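Local coordinates for putative thiosugar synthase (Amycolatopsis orientalis, PDB 4N6F), which probably makes a 2-thiosugar with sulphur delivered by a carrier protein, in a TIM-barrel fold akin to thiazole synthase, at residues R20-Q32 against V42-T54. Residues are numbered along the deposited sequence; the frame is centred on the assembly and turned at random.
With F6R (fructose -6-phosphate), chain F.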
ATOM      1  N   ARG A  20      26.088   5.981 -11.780  1.00 28.70           N
ATOM      2  CA  ARG A  20      25.219   4.953 -11.181  1.00 28.59           C
ATOM      3  C   ARG A  20      23.828   5.504 -10.875  1.00 27.75           C
ATOM      4  O   ARG A  20      23.682   6.473 -10.121  1.00 26.29           O
ATOM      5  CB  ARG A  20      25.855   4.379  -9.911  1.00 31.20           C
ATOM      6  CG  ARG A  20      27.179   3.644 -10.122  1.00 34.18           C
ATOM      7  CD  ARG A  20      27.072   2.490 -11.116  1.00 37.44           C
ATOM      8  NE  ARG A  20      25.897   1.652 -10.862  1.00 41.32           N
ATOM      9  CZ  ARG A  20      25.491   0.645 -11.630  1.00 45.78           C
ATOM     10  NH1 ARG A  20      26.157   0.312 -12.728  1.00 49.13           N
ATOM     11  NH2 ARG A  20      24.398  -0.036 -11.298  1.00 48.54           N
ATOM     12  N   GLU A  21      22.814   4.872 -11.459  1.00 27.20           N
ATOM     13  CA  GLU A  21      21.425   5.255 -11.261  1.00 28.95           C
ATOM     14  C   GLU A  21      20.736   4.326 -10.260  1.00 27.87           C
ATOM     15  O   GLU A  21      20.913   3.109 -10.317  1.00 27.75           O
ATOM     16  CB  GLU A  21      20.687   5.235 -12.603  1.00 31.08           C
ATOM     17  CG  GLU A  21      21.206   6.292 -13.569  1.00 36.14           C
ATOM     18  CD  GLU A  21      20.619   6.193 -14.961  1.00 39.00           C
ATOM     19  OE1 GLU A  21      20.357   5.067 -15.427  1.00 46.66           O
ATOM     20  OE2 GLU A  21      20.431   7.241 -15.599  1.00 42.72           O
ATOM     21  N   PHE A  22      19.963   4.917  -9.350  1.00 26.04           N
ATOM     22  CA  PHE A  22      19.121   4.178  -8.410  1.00 26.13           C
ATOM     23  C   PHE A  22      17.689   4.305  -8.884  1.00 26.42           C
ATOM     24  O   PHE A  22      17.133   5.407  -8.850  1.00 24.81           O
ATOM     25  CB  PHE A  22      19.186   4.773  -7.000  1.00 26.45           C
ATOM     26  CG  PHE A  22      20.530   4.655  -6.330  1.00 28.01           C
ATOM     27  CD1 PHE A  22      21.648   5.301  -6.847  1.00 27.66           C
ATOM     28  CD2 PHE A  22      20.664   3.937  -5.151  1.00 28.57           C
ATOM     29  CE1 PHE A  22      22.882   5.197  -6.226  1.00 28.24           C
ATOM     30  CE2 PHE A  22      21.892   3.843  -4.513  1.00 29.63           C
ATOM     31  CZ  PHE A  22      23.005   4.474  -5.054  1.00 29.15           C
ATOM     32  N   ARG A  23      17.092   3.186  -9.296  1.00 27.17           N
ATOM     33  CA  ARG A  23      15.719   3.158  -9.791  1.00 29.69           C
ATOM     34  C   ARG A  23      14.742   2.415  -8.875  1.00 27.86           C
ATOM     35  O   ARG A  23      13.609   2.864  -8.671  1.00 26.64           O
ATOM     36  CB  ARG A  23      15.667   2.485 -11.162  1.00 33.20           C
ATOM     37  CG  ARG A  23      16.396   3.229 -12.265  1.00 37.75           C
ATOM     38  CD  ARG A  23      16.222   2.513 -13.601  1.00 40.49           C
ATOM     39  NE  ARG A  23      16.071   3.471 -14.690  1.00 44.47           N
ATOM     40  CZ  ARG A  23      17.077   4.071 -15.322  1.00 48.17           C
ATOM     41  NH1 ARG A  23      18.338   3.818 -14.989  1.00 48.71           N
ATOM     42  NH2 ARG A  23      16.820   4.937 -16.301  1.00 50.74           N
ATOM     43  N   SER A  24      15.155   1.251  -8.379  1.00 26.01           N
ATOM     44  CA  SER A  24      14.300   0.437  -7.533  1.00 26.41           C
ATOM     45  C   SER A  24      13.927   1.209  -6.290  1.00 24.85           C
ATOM     46  O   SER A  24      14.773   1.859  -5.692  1.00 23.34           O
ATOM     47  CB  SER A  24      14.998  -0.848  -7.094  1.00 27.74           C
ATOM     48  OG  SER A  24      15.574  -1.500  -8.209  1.00 30.57           O
ATOM     49  N   ARG A  25      12.661   1.095  -5.910  1.00 24.06           N
ATOM     50  CA  ARG A  25      12.102   1.811  -4.780  1.00 25.06           C
ATOM     51  C   ARG A  25      12.173   1.026  -3.470  1.00 24.65           C
ATOM     52  O   ARG A  25      11.738   1.516  -2.430  1.00 24.80           O
ATOM     53  CB  ARG A  25      10.645   2.138  -5.089  1.00 26.22           C
ATOM     54  CG  ARG A  25      10.460   2.932  -6.363  1.00 26.99           C
ATOM     55  CD  ARG A  25      11.019   4.321  -6.154  1.00 27.06           C
ATOM     56  NE  ARG A  25      10.985   5.127  -7.363  1.00 27.40           N
ATOM     57  CZ  ARG A  25      10.999   6.456  -7.373  1.00 27.40           C
ATOM     58  NH1 ARG A  25      11.037   7.147  -6.240  1.00 25.38           N
ATOM     59  NH2 ARG A  25      10.961   7.095  -8.530  1.00 28.98           N
ATOM     60  N   ILE A  26      12.694  -0.195  -3.536  1.00 24.39           N
ATOM     61  CA  ILE A  26      12.941  -1.015  -2.363  1.00 24.56           C
ATOM     62  C   ILE A  26      14.442  -1.265  -2.273  1.00 24.75           C
ATOM     63  O   ILE A  26      15.046  -1.768  -3.225  1.00 23.26           O
ATOM     64  CB  ILE A  26      12.229  -2.378  -2.466  1.00 24.22           C
ATOM     65  CG1 ILE A  26      10.706  -2.214  -2.537  1.00 24.63           C
ATOM     66  CG2 ILE A  26      12.584  -3.253  -1.284  1.00 24.32           C
ATOM     67  CD1 ILE A  26      10.090  -1.596  -1.295  1.00 24.72           C
ATOM     68  N   LEU A  27      15.038  -0.888  -1.145  1.00 24.77           N
ATOM     69  CA  LEU A  27      16.391  -1.301  -0.809  1.00 26.19           C
ATOM     70  C   LEU A  27      16.262  -2.426   0.207  1.00 26.18           C
ATOM     71  O   LEU A  27      15.382  -2.386   1.068  1.00 25.63           O
ATOM     72  CB  LEU A  27      17.195  -0.147  -0.207  1.00 27.46           C
ATOM     73  CG  LEU A  27      17.478   1.087  -1.069  1.00 29.03           C
ATOM     74  CD1 LEU A  27      18.119   2.184  -0.237  1.00 32.26           C
ATOM     75  CD2 LEU A  27      18.417   0.761  -2.194  1.00 31.34           C
ATOM     76  N   VAL A  28      17.126  -3.428   0.108  1.00 26.74           N
ATOM     77  CA  VAL A  28      17.101  -4.547   1.039  1.00 27.23           C
ATOM     78  C   VAL A  28      18.374  -4.563   1.864  1.00 28.08           C
ATOM     79  O   VAL A  28      19.477  -4.664   1.321  1.00 25.50           O
ATOM     80  CB  VAL A  28      16.945  -5.894   0.320  1.00 28.75           C
ATOM     81  CG1 VAL A  28      16.845  -7.016   1.342  1.00 31.32           C
ATOM     82  CG2 VAL A  28      15.709  -5.888  -0.561  1.00 29.34           C
ATOM     83  N   GLY A  29      18.206  -4.464   3.182  1.00 30.69           N
ATOM     84  CA  GLY A  29      19.326  -4.423   4.103  1.00 31.80           C
ATOM     85  C   GLY A  29      19.754  -5.844   4.386  1.00 34.32           C
ATOM     86  O   GLY A  29      19.345  -6.435   5.387  1.00 36.70           O
ATOM     87  N   ILE A  30      20.582  -6.375   3.493  1.00 35.60           N
ATOM     88  CA  ILE A  30      20.987  -7.781   3.514  1.00 37.62           C
ATOM     89  C   ILE A  30      22.259  -8.042   4.311  1.00 40.79           C
ATOM     90  O   ILE A  30      22.626  -9.200   4.499  1.00 42.50           O
ATOM     91  CB  ILE A  30      21.271  -8.317   2.084  1.00 36.71           C
ATOM     92  CG1 ILE A  30      22.370  -7.490   1.402  1.00 35.69           C
ATOM     93  CG2 ILE A  30      20.003  -8.331   1.241  1.00 36.24           C
ATOM     94  CD1 ILE A  30      23.028  -8.195   0.241  1.00 36.68           C
ATOM     95  N   GLU A  31      22.940  -6.987   4.765  1.00 42.82           N
ATOM     96  CA  GLU A  31      24.341  -7.132   5.196  1.00 46.13           C
ATOM     97  C   GLU A  31      24.569  -8.189   6.296  1.00 48.46           C
ATOM     98  O   GLU A  31      25.666  -8.731   6.395  1.00 47.56           O
ATOM     99  CB  GLU A  31      24.997  -5.771   5.557  1.00 46.20           C
ATOM    100  CG  GLU A  31      24.331  -4.930   6.645  1.00 44.07           C
ATOM    101  CD  GLU A  31      23.579  -3.723   6.081  1.00 43.18           C
ATOM    102  OE1 GLU A  31      22.558  -3.942   5.402  1.00 39.18           O
ATOM    103  OE2 GLU A  31      23.996  -2.559   6.324  1.00 38.27           O
ATOM    104  N   GLN A  32      23.535  -8.507   7.075  1.00 50.99           N
ATOM    105  CA  GLN A  32      23.635  -9.533   8.122  1.00 57.55           C
ATOM    106  C   GLN A  32      23.214 -10.940   7.675  1.00 56.12           C
ATOM    107  O   GLN A  32      23.413 -11.902   8.402  1.00 55.49           O
ATOM    108  CB  GLN A  32      22.808  -9.118   9.341  1.00 61.56           C
ATOM    109  CG  GLN A  32      23.332  -7.866  10.022  1.00 65.25           C
ATOM    110  CD  GLN A  32      22.733  -7.656  11.401  1.00 71.35           C
ATOM    111  OE1 GLN A  32      21.522  -7.811  11.596  1.00 72.67           O
ATOM    112  NE2 GLN A  32      23.579  -7.299  12.369  1.00 72.99           N
ATOM    113  N   VAL A  42      15.408 -12.795  -2.397  1.00 34.03           N
ATOM    114  CA  VAL A  42      14.904 -11.533  -1.878  1.00 32.79           C
ATOM    115  C   VAL A  42      15.282 -10.374  -2.804  1.00 31.33           C
ATOM    116  O   VAL A  42      14.438  -9.538  -3.108  1.00 29.25           O
ATOM    117  CB  VAL A  42      15.389 -11.324  -0.422  1.00 34.05           C
ATOM    118  CG1 VAL A  42      15.605  -9.871  -0.083  1.00 35.94           C
ATOM    119  CG2 VAL A  42      14.410 -11.964   0.558  1.00 35.05           C
ATOM    120  N   LEU A  43      16.533 -10.327  -3.263  1.00 29.39           N
ATOM    121  CA  LEU A  43      16.940  -9.263  -4.184  1.00 29.44           C
ATOM    122  C   LEU A  43      16.205  -9.361  -5.528  1.00 29.42           C
ATOM    123  O   LEU A  43      15.813  -8.333  -6.084  1.00 27.90           O
ATOM    124  CB  LEU A  43      18.456  -9.231  -4.390  1.00 28.67           C
ATOM    125  CG  LEU A  43      19.296  -8.771  -3.187  1.00 29.21           C
ATOM    126  CD1 LEU A  43      20.785  -8.866  -3.501  1.00 29.44           C
ATOM    127  CD2 LEU A  43      18.962  -7.358  -2.743  1.00 29.42           C
ATOM    128  N   ASN A  44      16.004 -10.582  -6.030  1.00 28.81           N
ATOM    129  CA  ASN A  44      15.209 -10.791  -7.249  1.00 29.27           C
ATOM    130  C   ASN A  44      13.760 -10.363  -7.069  1.00 27.53           C
ATOM    131  O   ASN A  44      13.262  -9.547  -7.832  1.00 26.58           O
ATOM    132  CB  ASN A  44      15.245 -12.259  -7.718  1.00 30.64           C
ATOM    133  CG  ASN A  44      16.513 -12.605  -8.486  1.00 33.59           C
ATOM    134  OD1 ASN A  44      17.109 -11.755  -9.151  1.00 34.72           O
ATOM    135  ND2 ASN A  44      16.921 -13.868  -8.411  1.00 35.30           N
ATOM    136  N   ALA A  45      13.088 -10.909  -6.060  1.00 25.84           N
ATOM    137  CA  ALA A  45      11.655 -10.644  -5.865  1.00 26.16           C
ATOM    138  C   ALA A  45      11.334  -9.205  -5.423  1.00 26.51           C
ATOM    139  O   ALA A  45      10.271  -8.689  -5.742  1.00 26.76           O
ATOM    140  CB  ALA A  45      11.060 -11.634  -4.882  1.00 26.15           C
ATOM    141  N   ALA A  46      12.235  -8.567  -4.680  1.00 26.53           N
ATOM    142  CA  ALA A  46      12.091  -7.138  -4.374  1.00 27.06           C
ATOM    143  C   ALA A  46      12.316  -6.214  -5.592  1.00 27.00           C
ATOM    144  O   ALA A  46      11.917  -5.053  -5.561  1.00 26.38           O
ATOM    145  CB  ALA A  46      13.030  -6.742  -3.244  1.00 26.27           C
ATOM    146  N   GLY A  47      12.948  -6.722  -6.654  1.00 27.34           N
ATOM    147  CA  GLY A  47      13.265  -5.904  -7.837  1.00 26.58           C
ATOM    148  C   GLY A  47      14.373  -4.906  -7.540  1.00 26.93           C
ATOM    149  O   GLY A  47      14.471  -3.858  -8.178  1.00 27.60           O
ATOM    150  N   ALA A  48      15.205  -5.249  -6.566  1.00 25.31           N
ATOM    151  CA  ALA A  48      16.286  -4.399  -6.090  1.00 25.92           C
ATOM    152  C   ALA A  48      17.379  -4.147  -7.127  1.00 25.29           C
ATOM    153  O   ALA A  48      17.680  -5.012  -7.944  1.00 25.50           O
ATOM    154  CB  ALA A  48      16.909  -5.035  -4.856  1.00 25.33           C
ATOM    155  N   ASP A  49      17.994  -2.969  -7.061  1.00 25.60           N
ATOM    156  CA  ASP A  49      19.163  -2.652  -7.899  1.00 25.48           C
ATOM    157  C   ASP A  49      20.356  -2.107  -7.111  1.00 24.79           C
ATOM    158  O   ASP A  49      21.319  -1.615  -7.701  1.00 24.88           O
ATOM    159  CB  ASP A  49      18.772  -1.685  -9.032  1.00 26.32           C
ATOM    160  CG  ASP A  49      18.371  -0.288  -8.531  1.00 27.42           C
ATOM    161  OD1 ASP A  49      18.566   0.045  -7.336  1.00 27.05           O
ATOM    162  OD2 ASP A  49      17.855   0.491  -9.361  1.00 26.94           O
ATOM    163  N   VAL A  50      20.297  -2.205  -5.784  1.00 24.30           N
ATOM    164  CA  VAL A  50      21.410  -1.814  -4.926  1.00 23.78           C
ATOM    165  C   VAL A  50      21.883  -3.050  -4.155  1.00 23.53           C
ATOM    166  O   VAL A  50      21.079  -3.758  -3.567  1.00 21.89           O
ATOM    167  CB  VAL A  50      20.992  -0.704  -3.938  1.00 23.98           C
ATOM    168  CG1 VAL A  50      22.062  -0.474  -2.879  1.00 24.06           C
ATOM    169  CG2 VAL A  50      20.719   0.591  -4.687  1.00 24.54           C
ATOM    170  N   PHE A  51      23.187  -3.293  -4.163  1.00 23.97           N
ATOM    171  CA  PHE A  51      23.780  -4.426  -3.471  1.00 24.70           C
ATOM    172  C   PHE A  51      24.606  -3.892  -2.318  1.00 24.57           C
ATOM    173  O   PHE A  51      25.662  -3.314  -2.528  1.00 24.61           O
ATOM    174  CB  PHE A  51      24.652  -5.227  -4.447  1.00 25.52           C
ATOM    175  CG  PHE A  51      25.385  -6.376  -3.815  1.00 25.84           C
ATOM    176  CD1 PHE A  51      24.701  -7.351  -3.111  1.00 26.22           C
ATOM    177  CD2 PHE A  51      26.769  -6.489  -3.936  1.00 27.23           C
ATOM    178  CE1 PHE A  51      25.376  -8.414  -2.523  1.00 26.74           C
ATOM    179  CE2 PHE A  51      27.452  -7.547  -3.345  1.00 27.48           C
ATOM    180  CZ  PHE A  51      26.749  -8.514  -2.639  1.00 26.61           C
ATOM    181  N   ILE A  52      24.130  -4.077  -1.107  1.00 25.92           N
ATOM    182  CA  ILE A  52      24.804  -3.551   0.045  1.00 27.26           C
ATOM    183  C   ILE A  52      25.805  -4.583   0.490  1.00 30.03           C
ATOM    184  O   ILE A  52      25.456  -5.636   0.884  1.00 30.64           O
ATOM    185  CB  ILE A  52      23.836  -3.206   1.171  1.00 27.46           C
ATOM    186  CG1 ILE A  52      22.958  -2.036   0.794  1.00 27.59           C
ATOM    187  CG2 ILE A  52      24.594  -2.864   2.421  1.00 28.30           C
ATOM    188  CD1 ILE A  52      21.670  -1.994   1.526  1.00 28.33           C
ATOM    189  N   THR A  53      27.068  -4.245   0.386  1.00 32.61           N
ATOM    190  CA  THR A  53      28.117  -5.199   0.489  1.00 34.23           C
ATOM    191  C   THR A  53      29.114  -5.002   1.602  1.00 35.80           C
ATOM    192  O   THR A  53      29.487  -3.918   1.934  1.00 34.43           O
ATOM    193  CB  THR A  53      28.835  -5.360  -0.837  1.00 20.00           C
ATOM    194  OG1 THR A  53      29.639  -6.528  -0.784  1.00 20.00           O
ATOM    195  CG2 THR A  53      29.688  -4.200  -1.118  1.00 20.00           C
ATOM    196  N   THR A  54      29.511  -6.123   2.164  1.00 38.97           N
ATOM    197  CA  THR A  54      30.547  -6.241   3.167  1.00 41.89           C
ATOM    198  C   THR A  54      31.791  -6.954   2.627  1.00 43.31           C
ATOM    199  O   THR A  54      32.580  -7.461   3.363  1.00 42.26           O
ATOM    200  CB  THR A  54      30.029  -6.962   4.426  1.00 43.68           C
ATOM    201  OG1 THR A  54      29.468  -8.210   4.060  1.00 42.97           O
ATOM    202  CG2 THR A  54      28.946  -6.172   5.070  1.00 45.46           C
TER
HETATM  203  C1  F6R F 304      21.598  -0.442   7.875  1.00 34.09           C
HETATM  204  C2  F6R F 304      20.817  -1.726   7.874  1.00 36.57           C
HETATM  205  C3  F6R F 304      19.923  -2.131   9.020  1.00 35.05           C
HETATM  206  C4  F6R F 304      18.632  -1.316   8.928  1.00 32.46           C
HETATM  207  C5  F6R F 304      17.519  -1.923   9.787  1.00 30.85           C
HETATM  208  C6  F6R F 304      16.151  -1.485   9.303  1.00 29.00           C
HETATM  209  O2  F6R F 304      20.854  -2.463   6.886  1.00 41.14           O
HETATM  210  O3  F6R F 304      20.513  -1.971  10.314  1.00 32.63           O
HETATM  211  O4  F6R F 304      18.883   0.025   9.376  1.00 32.15           O
HETATM  212  O5  F6R F 304      17.562  -3.348   9.769  1.00 28.86           O
HETATM  213  O6  F6R F 304      15.179  -1.946  10.233  1.00 28.59           O
HETATM  214  P   F6R F 304      14.274  -3.236   9.990  1.00 27.31           P
HETATM  215  O1P F6R F 304      15.217  -4.372  10.255  1.00 25.96           O
HETATM  216  O2P F6R F 304      13.792  -3.177   8.566  1.00 29.47           O
HETATM  217  O3P F6R F 304      13.168  -3.008  10.980  1.00 26.98           O
HETATM  218  O   HOH W   1      21.583   0.822  -9.257  1.00 32.83           O
HETATM  219  O   HOH W   2      17.418   1.333  -5.207  1.00 27.40           O
HETATM  220  O   HOH W   3      17.393  -1.490  -4.470  1.00 23.07           O
HETATM  221  O   HOH W   4      12.079  -2.269  -6.023  1.00 35.15           O
HETATM  222  O   HOH W   5      21.505  -5.016  -0.934  1.00 27.12           O
HETATM  223  O   HOH W   6      18.652  -3.193  -2.402  1.00 28.40           O
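The carboxylate of Asp49 receives the backbone of the turn at Arg23 and Ser24 on one oxygen: Arg23 N reaches OD2 on its syn lone pair at 2.8 Å, while Ser24 N comes to the same OD2 from above the carboxylate plane, 3.0 Å away and nearly straight at 168°. OD1 takes a water that also binds Ser24 O. CG of Asp49 sits between its own N and carbonyl carbon (chi1 67°), which turns the acid toward this turn. Without this carboxylate, as with an alanine at Asp49, the N-H groups of Arg23 and Ser24 would probably lose their shared acceptor and the turn could shift. Alongside, Ser24 OG gives its proton to Gly47 O at 2.6 Å, in the carbonyl plane; Gly47, with positive phi, closes helix 36-46 in a Schellman motif. The Phe22 ring meets Val50 CG2 obliquely, and Leu27 CD2 presses on that same methyl at 3.4 Å, a tight fit. Strands 26-28 and 50-52 are the first and second strands of the TIM barrel, with helix 36-46 running back between them in a right-handed beta-alpha-beta crossover. Between these strands waters take the place of direct backbone pairing: one joins Val28 N to Val50 O, another Val28 O to Val50 O and Ile52 N. Outside the barrel, Val28 packs on the helix through CG1 against Val42 CG1 (3.4 Å) and CG2 against Ala46 CB. Ile30 CD1 approaches Phe51 CE1 at 3.6 Å, the side chains crossing at about a right angle; Trp80 meets the Phe51 ring edge-to-face. At the catalytic end of the barrel Glu31 OE1 lies 2.7 Å from O2 of fructose 6-phosphate, with Ile52 CG2 beside it, and its OE2 is held by Thr83 and Ser85.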